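Local coordinates for protein mosquitocidal toxin (Lysinibacillus sphaericus, PDB 2VSE) that kills mosquitoes and probably acts as an ADP-ribosyltransferase whose enzymatic domain is joined to four ricin-B-like, beta-trefoil lectin domains, at residues K317-I322 against Y357-K362; L332-N337 against N372-S377; Y368-L373 against Q404-E409; P376-D381 against L393-E398. One frame throughout, in Å; residues are numbered along the deposited sequence.

Contact 1. Residues K317-I322 against Y357-K362; sequences KNAYKI and YWTIEK
Y357 lies between two lysine chains from 317-322. K317 crosses its ring at about a right angle, with CE over the centre of one face, 3.5 Å from the Y357 centroid. The bend at chi3 (88°) brings CE over the ring, and the one at chi4 (64°) swings NZ above the same face, in cation-pi range, where it also bonds to N354. K321 runs alongside the tyrosine on the opposite face. Its CG sits off-centre toward the rim, 3.8 Å from the Y357 centroid, and K321 NZ donates to Y357 OH at 3.0 Å while pairing with E350. The backbones meet in a single antiparallel bridge, Y320 N to W358 O at 2.7 Å and W358 N to Y320 O at 3.0 Å, consistent with strand segments whose directions differ by 112°. The pair belongs to a ricin-B-like beta-trefoil, in which W358 is probably the tryptophan of a Q-x-W repeat. Beyond the bridge, I360 crosses Y320 at about a right angle and places CD1 over the ring face, 3.8 Å from the Y320 centroid. In the plane of that ring, a water joins Y320 OH to I360 O; Y320 OH also bonds to I268 N.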
# COMPACT_ATOMS: atom_id res chain seq x y z
N LYS A 317 -37.04 12.55 22.20
CA LYS A 317 -37.35 11.34 22.94
C LYS A 317 -36.10 10.57 23.33
O LYS A 317 -36.19 9.58 24.06
CB LYS A 317 -38.24 10.44 22.08
CG LYS A 317 -39.43 11.15 21.47
CD LYS A 317 -40.06 10.32 20.37
CE LYS A 317 -41.12 9.37 20.91
NZ LYS A 317 -42.27 10.10 21.50
N ASN A 318 -34.95 11.02 22.84
CA ASN A 318 -33.70 10.29 23.00
C ASN A 318 -33.87 8.78 22.73
O ASN A 318 -33.48 7.94 23.56
CB ASN A 318 -33.06 10.58 24.37
CG ASN A 318 -31.70 9.92 24.55
OD1 ASN A 318 -30.93 9.75 23.59
ND2 ASN A 318 -31.40 9.52 25.78
N ALA A 319 -34.47 8.46 21.59
CA ALA A 319 -34.77 7.08 21.19
C ALA A 319 -34.81 7.00 19.68
O ALA A 319 -34.75 8.02 18.99
CB ALA A 319 -36.09 6.63 21.79
N TYR A 320 -34.94 5.79 19.15
CA TYR A 320 -34.76 5.58 17.72
C TYR A 320 -35.90 4.78 17.10
O TYR A 320 -36.47 3.90 17.74
CB TYR A 320 -33.44 4.84 17.43
CG TYR A 320 -32.18 5.46 17.99
CD1 TYR A 320 -31.27 6.08 17.15
CD2 TYR A 320 -31.88 5.39 19.35
CE1 TYR A 320 -30.09 6.63 17.65
CE2 TYR A 320 -30.72 5.94 19.86
CZ TYR A 320 -29.82 6.56 19.01
OH TYR A 320 -28.67 7.12 19.51
N LYS A 321 -36.20 5.08 15.84
CA LYS A 321 -37.03 4.20 15.03
C LYS A 321 -36.13 3.41 14.06
O LYS A 321 -35.07 3.88 13.63
CB LYS A 321 -38.11 4.99 14.30
CG LYS A 321 -39.23 5.44 15.23
CD LYS A 321 -40.26 6.37 14.56
CE LYS A 321 -39.64 7.70 14.13
NZ LYS A 321 -40.69 8.74 13.95
N ILE A 322 -36.55 2.19 13.76
CA ILE A 322 -35.75 1.25 13.01
C ILE A 322 -36.62 0.72 11.85
O ILE A 322 -37.54 -0.09 12.06
CB ILE A 322 -35.21 0.15 13.95
CG1 ILE A 322 -34.49 0.78 15.16
CG2 ILE A 322 -34.29 -0.80 13.19
CD1 ILE A 322 -34.13 -0.18 16.30
N TYR A 357 -40.35 2.73 19.39
CA TYR A 357 -39.14 3.47 19.70
C TYR A 357 -38.27 2.65 20.62
O TYR A 357 -38.77 1.90 21.48
CB TYR A 357 -39.46 4.81 20.36
CG TYR A 357 -39.95 5.88 19.42
CD1 TYR A 357 -39.06 6.78 18.83
CD2 TYR A 357 -41.32 6.02 19.13
CE1 TYR A 357 -39.51 7.79 17.97
CE2 TYR A 357 -41.77 7.02 18.27
CZ TYR A 357 -40.86 7.90 17.70
OH TYR A 357 -41.29 8.87 16.85
N TRP A 358 -36.96 2.79 20.44
CA TRP A 358 -36.00 2.01 21.18
C TRP A 358 -34.91 2.94 21.64
O TRP A 358 -34.44 3.76 20.86
CB TRP A 358 -35.41 0.92 20.27
CG TRP A 358 -36.47 0.03 19.72
CD1 TRP A 358 -37.17 0.22 18.57
CD2 TRP A 358 -36.99 -1.16 20.32
NE1 TRP A 358 -38.09 -0.79 18.40
CE2 TRP A 358 -38.00 -1.66 19.45
CE3 TRP A 358 -36.70 -1.87 21.49
CZ2 TRP A 358 -38.73 -2.82 19.74
CZ3 TRP A 358 -37.41 -3.03 21.76
CH2 TRP A 358 -38.42 -3.49 20.89
N THR A 359 -34.53 2.86 22.92
CA THR A 359 -33.31 3.52 23.36
C THR A 359 -32.17 2.53 23.11
O THR A 359 -32.35 1.31 23.23
CB THR A 359 -33.32 3.93 24.84
OG1 THR A 359 -33.50 2.77 25.66
CG2 THR A 359 -34.43 4.96 25.14
N ILE A 360 -31.02 3.07 22.74
CA ILE A 360 -29.86 2.27 22.37
C ILE A 360 -28.70 2.68 23.27
O ILE A 360 -28.16 3.78 23.14
CB ILE A 360 -29.51 2.49 20.89
CG1 ILE A 360 -30.70 2.10 20.00
CG2 ILE A 360 -28.25 1.72 20.52
CD1 ILE A 360 -30.45 2.22 18.47
N GLU A 361 -28.34 1.79 24.20
CA GLU A 361 -27.29 2.04 25.18
C GLU A 361 -26.08 1.14 24.92
O GLU A 361 -26.23 -0.07 24.74
CB GLU A 361 -27.83 1.79 26.58
CG GLU A 361 -29.01 2.67 26.97
CD GLU A 361 -29.83 2.09 28.12
OE1 GLU A 361 -29.74 0.86 28.36
OE2 GLU A 361 -30.56 2.86 28.77
N LYS A 362 -24.89 1.74 24.90
CA LYS A 362 -23.65 0.98 24.77
C LYS A 362 -23.13 0.58 26.14
O LYS A 362 -23.15 1.39 27.07
CB LYS A 362 -22.59 1.80 24.02
CG LYS A 362 -21.49 0.94 23.38
CD LYS A 362 -20.47 1.78 22.62
CE LYS A 362 -19.75 2.75 23.56
NZ LYS A 362 -18.54 3.33 22.91
O HOH W 1 -31.39 6.37 23.07
O HOH W 2 -27.96 6.47 22.03

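Contact 2. Residues L332-N337 against N372-S377; sequences LSWNSN and NLSDPS
W334 and N372 bring their CA atoms no nearer than 7.8 Å, S336 and S374 are equally far apart, and no backbone hydrogen bond links 332-337 to 372-377. W334 carries the contact, joining the end of strand 331-333 to the turn between strands 368-372 and 379-382 of this ricin-B-like domain. With CG anti to the backbone N (chi1 172°), the indole extends toward the turn and presents its six-membered rim. N372 OD1 lies in the plane of the indole at that edge, 3.9 Å from W334 CE3, with the amide nearly upright to the ring, planes 83° apart. One atom further round, W334 CZ3 touches D375 CB at 4.0 Å. Within its own segment, S374 OG donates to N372 OD1 at 2.6 Å, nearly along the C=O axis, and S374 N reaches N372 OD1 at 3.0 Å from above the carbonyl plane, forming an Asx turn. D375 OD1 accepts from S377 N and S377 OG in a second Asx turn. S336 OG, 3.8 Å from S374 OG, bonds to N355 ND2 instead. N355 O takes N372 ND2, and W334 NE1 goes to E342 O. With the polar ends of W334, S336 and N372 engaged by these other partners, the contact is van der Waals, perhaps aided by a weak attraction between the indole C-H rim and the amide oxygen.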
# COMPACT_ATOMS: atom_id res chain seq x y z
N LEU A 332 -39.46 -1.86 13.07
CA LEU A 332 -39.21 -2.86 14.10
C LEU A 332 -40.00 -2.49 15.35
O LEU A 332 -39.73 -1.47 15.98
CB LEU A 332 -37.71 -2.91 14.41
CG LEU A 332 -37.21 -4.12 15.18
CD1 LEU A 332 -35.80 -4.47 14.76
CD2 LEU A 332 -37.26 -3.84 16.67
N SER A 333 -41.00 -3.32 15.68
CA SER A 333 -42.03 -2.98 16.66
C SER A 333 -42.29 -4.08 17.68
O SER A 333 -42.16 -5.27 17.37
CB SER A 333 -43.35 -2.69 15.93
OG SER A 333 -43.27 -1.54 15.11
N TRP A 334 -42.66 -3.67 18.90
CA TRP A 334 -43.27 -4.56 19.89
C TRP A 334 -44.66 -4.03 20.19
O TRP A 334 -44.82 -2.93 20.70
CB TRP A 334 -42.43 -4.64 21.17
CG TRP A 334 -43.12 -5.38 22.30
CD1 TRP A 334 -43.59 -6.67 22.26
CD2 TRP A 334 -43.43 -4.88 23.61
NE1 TRP A 334 -44.16 -7.00 23.46
CE2 TRP A 334 -44.08 -5.93 24.31
CE3 TRP A 334 -43.22 -3.66 24.27
CZ2 TRP A 334 -44.53 -5.78 25.65
CZ3 TRP A 334 -43.66 -3.52 25.60
CH2 TRP A 334 -44.31 -4.58 26.26
N ASN A 335 -45.68 -4.83 19.87
CA ASN A 335 -47.07 -4.43 20.11
C ASN A 335 -47.45 -4.57 21.60
O ASN A 335 -47.99 -5.59 22.04
CB ASN A 335 -48.03 -5.19 19.18
CG ASN A 335 -49.50 -4.88 19.45
OD1 ASN A 335 -49.84 -3.92 20.16
ND2 ASN A 335 -50.38 -5.70 18.89
N SER A 336 -47.15 -3.51 22.35
CA SER A 336 -47.48 -3.45 23.78
C SER A 336 -48.99 -3.33 24.04
O SER A 336 -49.43 -3.42 25.20
CB SER A 336 -46.75 -2.28 24.44
OG SER A 336 -47.22 -1.04 23.96
N ASN A 337 -49.78 -3.14 22.98
CA ASN A 337 -51.23 -3.04 23.11
C ASN A 337 -51.98 -4.32 22.72
O ASN A 337 -53.19 -4.31 22.55
CB ASN A 337 -51.76 -1.84 22.33
CG ASN A 337 -51.25 -0.53 22.89
OD1 ASN A 337 -51.44 -0.23 24.07
ND2 ASN A 337 -50.57 0.26 22.05
N ASN A 372 -37.22 -1.05 24.82
CA ASN A 372 -38.40 -0.37 24.29
C ASN A 372 -38.77 0.89 25.07
O ASN A 372 -38.78 0.89 26.30
CB ASN A 372 -39.59 -1.32 24.23
CG ASN A 372 -40.74 -0.76 23.43
OD1 ASN A 372 -41.64 -0.13 23.97
ND2 ASN A 372 -40.70 -0.97 22.11
N LEU A 373 -39.09 1.95 24.34
CA LEU A 373 -39.37 3.24 24.96
C LEU A 373 -40.63 3.21 25.81
O LEU A 373 -40.66 3.81 26.89
CB LEU A 373 -39.43 4.37 23.93
CG LEU A 373 -39.53 5.81 24.45
CD1 LEU A 373 -38.31 6.23 25.27
CD2 LEU A 373 -39.77 6.80 23.32
N SER A 374 -41.66 2.50 25.35
CA SER A 374 -42.93 2.43 26.09
C SER A 374 -42.82 1.64 27.40
O SER A 374 -43.57 1.90 28.33
CB SER A 374 -44.07 1.90 25.22
OG SER A 374 -43.94 0.51 25.03
N ASP A 375 -41.88 0.70 27.45
CA ASP A 375 -41.58 -0.07 28.66
C ASP A 375 -40.08 -0.37 28.70
O ASP A 375 -39.63 -1.39 28.16
CB ASP A 375 -42.42 -1.35 28.69
CG ASP A 375 -42.32 -2.08 30.01
OD1 ASP A 375 -41.23 -2.04 30.64
OD2 ASP A 375 -43.32 -2.71 30.42
N PRO A 376 -39.29 0.53 29.32
CA PRO A 376 -37.82 0.42 29.28
C PRO A 376 -37.25 -0.81 29.99
O PRO A 376 -36.05 -1.09 29.86
CB PRO A 376 -37.35 1.73 29.94
CG PRO A 376 -38.49 2.19 30.75
CD PRO A 376 -39.74 1.71 30.08
N SER A 377 -38.10 -1.56 30.70
CA SER A 377 -37.70 -2.83 31.31
C SER A 377 -37.64 -3.97 30.28
O SER A 377 -37.14 -5.06 30.58
CB SER A 377 -38.67 -3.21 32.42
OG SER A 377 -39.85 -3.77 31.87

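Contact 3. Residues Y368-L373 against Q404-E409; sequences YKFRNL and QEWLIE
F370 and W406 both hold CG beside the backbone N and anti to the carbonyl carbon (chi1 -67° and -54°), which sends both rings to the same place, where they meet edge to face. The edge of F370 points at the face of the W406 five-membered ring, with the planes at 84° and the centroids of the F370 ring and that pyrrole 5.4 Å apart. I408 touches both Y368 and F370: its CD1 lies over one face of Y368, off-centre, 3.9 Å from the Y368 centroid, and also meets F370 CZ at 3.9 Å. A single antiparallel bridge joins the backbones, through Y368 N to W406 O at 2.8 Å and W406 N to Y368 O at 2.9 Å. K369, bent at chi2 and chi3, folds over Q404 until its NZ meets a lone pair of Q404 OE1 in the amide plane, at 2.9 Å; N399 N is a further donor to that oxygen. Water extends the backbone link, accepting from F370 N at 2.6 Å and apparently donating to Q404 O. I275 and Y273 of strand 271-277 pack against the same apolar cluster. Q404-E405-W406 reads as the Q-x-W signature of ricin-B lectins, and its tryptophan, buried here and bonded through NE1 to L380 O, is characteristic of the beta-trefoil core.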
# COMPACT_ATOMS: atom_id res chain seq x y z
N TYR A 368 -24.27 -3.10 22.11
CA TYR A 368 -25.49 -2.31 22.32
C TYR A 368 -26.67 -3.13 22.82
O TYR A 368 -26.89 -4.24 22.36
CB TYR A 368 -25.90 -1.59 21.02
CG TYR A 368 -24.88 -0.59 20.56
CD1 TYR A 368 -24.91 0.73 21.00
CD2 TYR A 368 -23.85 -0.97 19.69
CE1 TYR A 368 -23.96 1.65 20.59
CE2 TYR A 368 -22.91 -0.06 19.27
CZ TYR A 368 -22.97 1.25 19.72
OH TYR A 368 -22.01 2.17 19.31
N LYS A 369 -27.41 -2.55 23.76
CA LYS A 369 -28.69 -3.10 24.22
C LYS A 369 -29.83 -2.22 23.72
O LYS A 369 -29.75 -0.99 23.75
CB LYS A 369 -28.75 -3.20 25.76
CG LYS A 369 -27.49 -3.79 26.43
CD LYS A 369 -27.55 -5.30 26.64
CE LYS A 369 -28.28 -5.69 27.93
NZ LYS A 369 -27.81 -7.00 28.48
N PHE A 370 -30.89 -2.86 23.23
CA PHE A 370 -32.08 -2.16 22.80
C PHE A 370 -33.15 -2.37 23.87
O PHE A 370 -33.46 -3.51 24.22
CB PHE A 370 -32.61 -2.73 21.49
CG PHE A 370 -31.72 -2.49 20.30
CD1 PHE A 370 -32.02 -1.49 19.38
CD2 PHE A 370 -30.62 -3.29 20.07
CE1 PHE A 370 -31.22 -1.27 18.28
CE2 PHE A 370 -29.80 -3.08 18.96
CZ PHE A 370 -30.11 -2.07 18.06
N ARG A 371 -33.71 -1.28 24.40
CA ARG A 371 -34.86 -1.38 25.28
C ARG A 371 -36.01 -0.49 24.81
O ARG A 371 -35.81 0.66 24.42
CB ARG A 371 -34.47 -1.18 26.76
CG ARG A 371 -34.15 0.23 27.23
CD ARG A 371 -33.05 0.26 28.32
NE ARG A 371 -33.42 -0.46 29.54
CZ ARG A 371 -32.54 -0.92 30.44
NH1 ARG A 371 -31.24 -0.75 30.26
NH2 ARG A 371 -32.98 -1.57 31.51
N ASN A 372 -37.22 -1.05 24.82
CA ASN A 372 -38.40 -0.37 24.29
C ASN A 372 -38.77 0.89 25.07
O ASN A 372 -38.78 0.89 26.30
CB ASN A 372 -39.59 -1.32 24.23
CG ASN A 372 -40.74 -0.76 23.43
OD1 ASN A 372 -41.64 -0.13 23.97
ND2 ASN A 372 -40.70 -0.97 22.11
N LEU A 373 -39.09 1.95 24.34
CA LEU A 373 -39.37 3.24 24.96
C LEU A 373 -40.63 3.21 25.81
O LEU A 373 -40.66 3.81 26.89
CB LEU A 373 -39.43 4.37 23.93
CG LEU A 373 -39.53 5.81 24.45
CD1 LEU A 373 -38.31 6.23 25.27
CD2 LEU A 373 -39.77 6.80 23.32
N GLN A 404 -28.92 -10.82 24.33
CA GLN A 404 -29.51 -9.48 24.30
C GLN A 404 -28.47 -8.37 24.04
O GLN A 404 -28.77 -7.17 24.14
CB GLN A 404 -30.42 -9.19 25.53
CG GLN A 404 -29.74 -9.15 26.89
CD GLN A 404 -30.71 -8.95 28.06
OE1 GLN A 404 -30.42 -8.21 29.00
NE2 GLN A 404 -31.86 -9.63 28.01
N GLU A 405 -27.26 -8.79 23.69
CA GLU A 405 -26.21 -7.85 23.27
C GLU A 405 -26.07 -7.88 21.75
O GLU A 405 -26.10 -8.95 21.13
CB GLU A 405 -24.89 -8.13 24.00
CG GLU A 405 -24.92 -7.87 25.51
CD GLU A 405 -23.54 -7.85 26.18
OE1 GLU A 405 -23.33 -8.60 27.15
OE2 GLU A 405 -22.66 -7.08 25.74
N TRP A 406 -25.92 -6.70 21.15
CA TRP A 406 -25.89 -6.57 19.69
C TRP A 406 -24.77 -5.68 19.18
O TRP A 406 -24.30 -4.77 19.88
CB TRP A 406 -27.22 -6.01 19.18
CG TRP A 406 -28.43 -6.77 19.62
CD1 TRP A 406 -29.11 -6.63 20.80
CD2 TRP A 406 -29.12 -7.79 18.89
NE1 TRP A 406 -30.16 -7.50 20.85
CE2 TRP A 406 -30.19 -8.23 19.69
CE3 TRP A 406 -28.93 -8.38 17.63
CZ2 TRP A 406 -31.08 -9.22 19.27
CZ3 TRP A 406 -29.80 -9.38 17.23
CH2 TRP A 406 -30.87 -9.79 18.05
N LEU A 407 -24.36 -5.93 17.93
CA LEU A 407 -23.49 -5.02 17.19
C LEU A 407 -24.32 -4.25 16.17
O LEU A 407 -25.16 -4.82 15.47
CB LEU A 407 -22.40 -5.80 16.46
CG LEU A 407 -21.30 -6.51 17.26
CD1 LEU A 407 -20.58 -7.49 16.38
CD2 LEU A 407 -20.31 -5.52 17.85
N ILE A 408 -24.10 -2.94 16.10
CA ILE A 408 -24.72 -2.10 15.09
C ILE A 408 -23.65 -1.77 14.07
O ILE A 408 -22.81 -0.90 14.31
CB ILE A 408 -25.32 -0.82 15.70
CG1 ILE A 408 -26.36 -1.19 16.77
CG2 ILE A 408 -25.97 0.04 14.60
CD1 ILE A 408 -26.87 -0.03 17.58
N GLU A 409 -23.68 -2.47 12.94
CA GLU A 409 -22.63 -2.38 11.93
C GLU A 409 -23.06 -1.57 10.72
O GLU A 409 -24.09 -1.85 10.11
CB GLU A 409 -22.16 -3.78 11.51
CG GLU A 409 -21.01 -3.74 10.52
CD GLU A 409 -20.56 -5.12 10.03
OE1 GLU A 409 -20.33 -6.03 10.86
OE2 GLU A 409 -20.40 -5.26 8.79
O HOH W 3 -30.82 -5.42 23.23

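Contact 4. Residues P376-D381 against L393-E398; sequences PSKILD and LVVSSE
I379 and S396 exchange backbone hydrogen bonds, I379 N to S396 O at 2.8 Å and S396 N to I379 O at 2.9 Å, and D381 and V394 form a second such antiparallel pair. Between them L380 and V395 are a non-hydrogen-bonded pair, with side chains on the other side of the ladder from I379 and D381; the short segments run at 144°. Where the ladder frays, a water accepts from E398 N and donates to S377 O. The polar side-chain link is on the face of D381 and S396: D381 holds CG anti to the backbone N (chi1 -153°), which carries OD2 to S396 OG, the donor to its anti lone pair at 3.0 Å. D381 OD1 turns to S403 OG. Among apolar contacts, K378 crosses V395 at about a right angle, its CB 3.4 Å from V395 CG2, while K378 NZ bonds to Q343. I379 CD1 rests on E398 CB at 3.6 Å, and L380 CD1 meets L393 CD2 at 3.9 Å. This beta hairpin of the ricin-B-like beta-trefoil is bordered on one strand by 368-372, since L380 and K378 hydrogen-bond to the backbone of F370 and N372; from the other, L393 bonds to V296 of strand 294-300.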
# COMPACT_ATOMS: atom_id res chain seq x y z
N PRO A 376 -39.29 0.53 29.32
CA PRO A 376 -37.82 0.42 29.28
C PRO A 376 -37.25 -0.81 29.99
O PRO A 376 -36.05 -1.09 29.86
CB PRO A 376 -37.35 1.73 29.94
CG PRO A 376 -38.49 2.19 30.75
CD PRO A 376 -39.74 1.71 30.08
N SER A 377 -38.10 -1.56 30.70
CA SER A 377 -37.70 -2.83 31.31
C SER A 377 -37.64 -3.97 30.28
O SER A 377 -37.14 -5.06 30.58
CB SER A 377 -38.67 -3.21 32.42
OG SER A 377 -39.85 -3.77 31.87
N LYS A 378 -38.15 -3.71 29.08
CA LYS A 378 -38.23 -4.72 28.02
C LYS A 378 -37.08 -4.59 27.02
O LYS A 378 -37.01 -3.63 26.24
CB LYS A 378 -39.60 -4.68 27.33
CG LYS A 378 -40.80 -5.06 28.23
CD LYS A 378 -40.64 -6.43 28.88
CE LYS A 378 -41.69 -6.68 29.96
NZ LYS A 378 -42.96 -7.20 29.40
N ILE A 379 -36.19 -5.58 27.05
CA ILE A 379 -34.96 -5.55 26.25
C ILE A 379 -35.01 -6.51 25.05
O ILE A 379 -35.51 -7.63 25.15
CB ILE A 379 -33.72 -5.82 27.16
CG1 ILE A 379 -33.51 -4.63 28.09
CG2 ILE A 379 -32.46 -6.04 26.34
CD1 ILE A 379 -33.32 -5.00 29.56
N LEU A 380 -34.51 -6.03 23.91
CA LEU A 380 -34.49 -6.78 22.66
C LEU A 380 -33.56 -7.99 22.76
O LEU A 380 -32.38 -7.85 23.09
CB LEU A 380 -34.04 -5.87 21.52
CG LEU A 380 -34.22 -6.38 20.10
CD1 LEU A 380 -35.70 -6.55 19.74
CD2 LEU A 380 -33.55 -5.44 19.12
N ASP A 381 -34.10 -9.16 22.45
CA ASP A 381 -33.47 -10.45 22.74
C ASP A 381 -33.91 -11.50 21.71
O ASP A 381 -34.83 -11.26 20.92
CB ASP A 381 -33.86 -10.89 24.16
CG ASP A 381 -32.83 -11.80 24.83
OD1 ASP A 381 -31.86 -12.23 24.17
OD2 ASP A 381 -32.99 -12.09 26.03
N LEU A 393 -37.30 -12.82 17.25
CA LEU A 393 -36.84 -11.78 18.14
C LEU A 393 -37.95 -11.50 19.14
O LEU A 393 -39.12 -11.38 18.76
CB LEU A 393 -36.47 -10.51 17.38
CG LEU A 393 -34.98 -10.31 17.11
CD1 LEU A 393 -34.49 -11.20 15.97
CD2 LEU A 393 -34.72 -8.85 16.80
N VAL A 394 -37.58 -11.44 20.41
CA VAL A 394 -38.54 -11.16 21.48
C VAL A 394 -38.10 -9.99 22.34
O VAL A 394 -37.01 -9.45 22.18
CB VAL A 394 -38.75 -12.38 22.43
CG1 VAL A 394 -39.35 -13.57 21.68
CG2 VAL A 394 -37.46 -12.77 23.15
N VAL A 395 -38.97 -9.60 23.25
CA VAL A 395 -38.62 -8.67 24.29
C VAL A 395 -38.55 -9.48 25.59
O VAL A 395 -39.34 -10.42 25.78
CB VAL A 395 -39.63 -7.49 24.32
CG1 VAL A 395 -40.64 -7.63 25.43
CG2 VAL A 395 -38.90 -6.15 24.39
N SER A 396 -37.57 -9.18 26.44
CA SER A 396 -37.42 -9.89 27.72
C SER A 396 -36.73 -9.03 28.78
O SER A 396 -36.11 -8.02 28.45
CB SER A 396 -36.65 -11.22 27.53
OG SER A 396 -35.25 -11.03 27.61
N SER A 397 -36.84 -9.45 30.03
CA SER A 397 -36.21 -8.71 31.13
C SER A 397 -34.70 -8.90 31.10
O SER A 397 -34.20 -9.87 30.51
CB SER A 397 -36.82 -9.10 32.49
OG SER A 397 -36.59 -10.46 32.81
N GLU A 398 -33.99 -7.98 31.74
CA GLU A 398 -32.52 -7.91 31.68
C GLU A 398 -31.80 -9.19 32.13
O GLU A 398 -32.09 -9.75 33.20
CB GLU A 398 -32.00 -6.70 32.46
CG GLU A 398 -30.53 -6.39 32.18
CD GLU A 398 -30.24 -4.91 32.05
OE1 GLU A 398 -29.48 -4.55 31.13
OE2 GLU A 398 -30.77 -4.11 32.85
O HOH W 4 -35.26 -5.71 32.43

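Following the chain, contact 1 opens at 317-322 and closes at 357-362, with 34 residues between its segments. Contact 2 starts inside that span at 332-337 and ends beyond it at 372-377, so the two cross; I322 O to L332 N and Y357 O to L373 N, both probable hydrogen bonds, join them. Contact 3 begins at 368-373, overlapping contact 2 at N372 and L373, and ends at 404-409. Contact 4, the hairpin 376-381 with 393-398, falls wholly within its span and shares P376 and S377 with contact 2. Strands 358-362 and 368-372 are neighbours, so contacts 1 and 3 tie that pair to the sheet edges 319-324 and 406-410 of one ricin-B-like domain.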